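PDB 6DAY: dihydropteroate synthase from Xanthomonas albilineans GPE PC73, which probably catalyses the condensation of para-aminobenzoate with 6-hydroxymethyl-7,8-dihydropterin diphosphate to form 7,8-dihydropteroate, a precursor of folate. Local coordinates for residues 223-228 and 240-245. Sequence-based numbering, arbitrary orientation.
Sequences LSRKRS and QRVAGS. With PAB (4-aminobenzoic acid), chain R; PAB (4-aminobenzoic acid), chain N.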
loop_
_atom_site.group_PDB
_atom_site.type_symbol
_atom_site.label_atom_id
_atom_site.label_comp_id
_atom_site.label_asym_id
_atom_site.label_seq_id
_atom_site.Cartn_x
_atom_site.Cartn_y
_atom_site.Cartn_z
ATOM N N LEU D 223 16.391 -8.171 -5.549
ATOM C CA LEU D 223 16.416 -8.017 -4.098
ATOM C C LEU D 223 15.282 -7.136 -3.615
ATOM O O LEU D 223 15.312 -6.663 -2.476
ATOM C CB LEU D 223 17.747 -7.412 -3.636
ATOM C CG LEU D 223 18.979 -8.228 -3.982
ATOM C CD1 LEU D 223 19.773 -7.547 -5.096
ATOM C CD2 LEU D 223 19.815 -8.398 -2.754
ATOM N N SER D 224 14.274 -6.931 -4.449
ATOM C CA SER D 224 13.291 -5.873 -4.191
ATOM C C SER D 224 12.450 -6.126 -2.950
ATOM O O SER D 224 11.656 -7.083 -2.889
ATOM C CB SER D 224 12.418 -5.688 -5.430
ATOM O OG SER D 224 11.517 -4.594 -5.263
ATOM N N ARG D 225 12.564 -5.218 -1.983
ATOM C CA ARG D 225 11.790 -5.225 -0.747
ATOM C C ARG D 225 11.949 -6.514 0.030
ATOM O O ARG D 225 11.105 -6.855 0.849
ATOM C CB ARG D 225 10.313 -4.940 -1.005
ATOM C CG ARG D 225 10.063 -3.699 -1.847
ATOM C CD ARG D 225 8.538 -3.441 -1.897
ATOM N NE ARG D 225 8.247 -2.189 -2.578
ATOM C CZ ARG D 225 7.040 -1.643 -2.658
ATOM N NH1 ARG D 225 5.986 -2.247 -2.117
ATOM N NH2 ARG D 225 6.893 -0.490 -3.282
ATOM N N LYS D 226 13.038 -7.240 -0.187
ATOM C CA LYS D 226 13.168 -8.508 0.503
ATOM C C LYS D 226 13.552 -8.328 1.975
ATOM O O LYS D 226 14.031 -7.264 2.427
ATOM C CB LYS D 226 14.201 -9.355 -0.209
ATOM C CG LYS D 226 13.740 -9.699 -1.615
ATOM C CD LYS D 226 14.229 -11.052 -2.015
ATOM C CE LYS D 226 13.734 -11.429 -3.417
ATOM N NZ LYS D 226 12.270 -11.600 -3.485
ATOM N N ARG D 227 13.330 -9.416 2.718
ATOM C CA ARG D 227 13.552 -9.444 4.154
ATOM C C ARG D 227 14.988 -9.034 4.474
ATOM O O ARG D 227 15.226 -8.326 5.447
ATOM C CB ARG D 227 13.222 -10.835 4.724
ATOM C CG ARG D 227 11.718 -11.063 5.000
ATOM C CD ARG D 227 11.150 -9.978 5.938
ATOM N NE ARG D 227 9.687 -9.818 5.922
ATOM C CZ ARG D 227 8.948 -9.574 4.840
ATOM N NH1 ARG D 227 9.501 -9.474 3.642
ATOM N NH2 ARG D 227 7.636 -9.441 4.956
ATOM N N SER D 228 15.953 -9.463 3.652
ATOM C CA SER D 228 17.356 -9.089 3.889
ATOM C C SER D 228 17.570 -7.583 3.799
ATOM O O SER D 228 18.392 -7.027 4.534
ATOM C CB SER D 228 18.260 -9.814 2.885
ATOM O OG SER D 228 18.496 -11.151 3.293
ATOM N N GLN D 240 8.620 0.152 3.166
ATOM C CA GLN D 240 9.641 1.024 3.748
ATOM C C GLN D 240 11.026 0.699 3.218
ATOM O O GLN D 240 11.999 1.386 3.556
ATOM C CB GLN D 240 9.632 0.896 5.265
ATOM C CG GLN D 240 8.342 1.412 5.906
ATOM C CD GLN D 240 8.226 1.014 7.362
ATOM O OE1 GLN D 240 8.705 -0.040 7.767
ATOM N NE2 GLN D 240 7.592 1.865 8.160
ATOM N N ARG D 241 11.140 -0.348 2.412
ATOM C CA ARG D 241 12.423 -0.859 1.969
ATOM C C ARG D 241 12.843 -0.326 0.616
ATOM O O ARG D 241 13.729 -0.933 -0.022
ATOM C CB ARG D 241 12.348 -2.399 1.913
ATOM C CG ARG D 241 12.136 -2.975 3.301
ATOM C CD ARG D 241 11.918 -4.499 3.223
ATOM N NE ARG D 241 11.523 -4.972 4.551
ATOM C CZ ARG D 241 10.999 -6.164 4.790
ATOM N NH1 ARG D 241 10.820 -7.011 3.784
ATOM N NH2 ARG D 241 10.684 -6.524 6.035
ATOM N N VAL D 242 12.176 0.701 0.103
ATOM C CA VAL D 242 12.445 1.087 -1.284
ATOM C C VAL D 242 13.870 1.610 -1.451
ATOM O O VAL D 242 14.566 1.250 -2.400
ATOM C CB VAL D 242 11.422 2.109 -1.772
ATOM C CG1 VAL D 242 11.726 2.450 -3.215
ATOM C CG2 VAL D 242 10.023 1.504 -1.616
ATOM N N ALA D 243 14.269 2.573 -0.611
ATOM C CA ALA D 243 15.588 3.149 -0.832
ATOM C C ALA D 243 16.675 2.097 -0.747
ATOM O O ALA D 243 17.598 2.063 -1.585
ATOM C CB ALA D 243 15.825 4.282 0.175
ATOM N N GLY D 244 16.607 1.249 0.265
ATOM C CA GLY D 244 17.584 0.166 0.374
ATOM C C GLY D 244 17.552 -0.798 -0.806
ATOM O O GLY D 244 18.603 -1.293 -1.236
ATOM N N SER D 245 16.348 -1.056 -1.370
ATOM C CA SER D 245 16.223 -1.915 -2.532
ATOM C C SER D 245 16.836 -1.286 -3.772
ATOM O O SER D 245 17.556 -1.958 -4.514
ATOM C CB SER D 245 14.741 -2.245 -2.787
ATOM O OG SER D 245 14.248 -2.982 -1.690
HETATM C "C1'" PAB R . 12.275 -12.552 0.912
HETATM O "O1'" PAB R . 11.745 -11.538 1.431
HETATM O "O2'" PAB R . 13.327 -13.018 1.392
HETATM C C1 PAB R . 11.640 -13.209 -0.302
HETATM C C2 PAB R . 10.538 -12.595 -0.867
HETATM C C3 PAB R . 9.925 -13.149 -1.970
HETATM C C4 PAB R . 10.409 -14.330 -2.507
HETATM C C5 PAB R . 11.518 -14.954 -1.936
HETATM C C6 PAB R . 12.142 -14.396 -0.833
HETATM N N4 PAB R . 9.730 -14.898 -3.665
HETATM C "C1'" PAB N . 15.434 5.984 -3.512
HETATM O "O1'" PAB N . 16.488 6.266 -2.875
HETATM O "O2'" PAB N . 15.475 5.463 -4.660
HETATM C C1 PAB N . 14.097 6.243 -2.837
HETATM C C2 PAB N . 14.061 6.993 -1.678
HETATM C C3 PAB N . 12.854 7.217 -1.041
HETATM C C4 PAB N . 11.701 6.689 -1.574
HETATM C C5 PAB N . 11.739 5.931 -2.732
HETATM C C6 PAB N . 12.942 5.707 -3.371
HETATM N N4 PAB N . 10.431 6.922 -0.915
#
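Arg-241, at the N-cap of helix 242-254, and Ser-245 in its first turn grip the backbone of Arg-225 by its carbonyl and its N-H. Arg-225 N donates to Ser-245 OG at 2.8 Å, and that hydroxyl in turn donates a hydrogen bond to Arg-241 O, 2.7 Å from OG. Serine suits this place because its short side chain relays one bond into the next; with OG anti to the carbonyl carbon (chi1 -64°), it reaches Arg-241 O from the opposite face to Ser-245 N. Arginine suits position 241 because its long, extended chain spans to the turn and offers several N-H groups: NH1 to Arg-225 O at 3.0 Å, in the guanidinium plane but above the carbonyl plane, and NE to Arg-235 O. The held backbone belongs to the type II turn 223-226, between strand 220-221 of the TIM barrel and helix 227-233. There Arg-227 N binds O1' of 4-aminobenzoic acid (chain R) at 2.9 Å, and Lys-226, bent at chi2 and chi4, passes over the ligand's ring face, NZ 3.2 Å from C3, consistent with the para-aminobenzoate pocket at the barrel mouth. The end of Arg-241 lies over one face of the Arg-227 guanidinium, planes 76° apart; their 2.8 Å NH1-NH1 separation is no hydrogen bond and is doubtful in detail. Arg-225 directs its extended side chain alongside Val-242, NH2 4.1 Å from CG2, to a salt bridge with Asp-264.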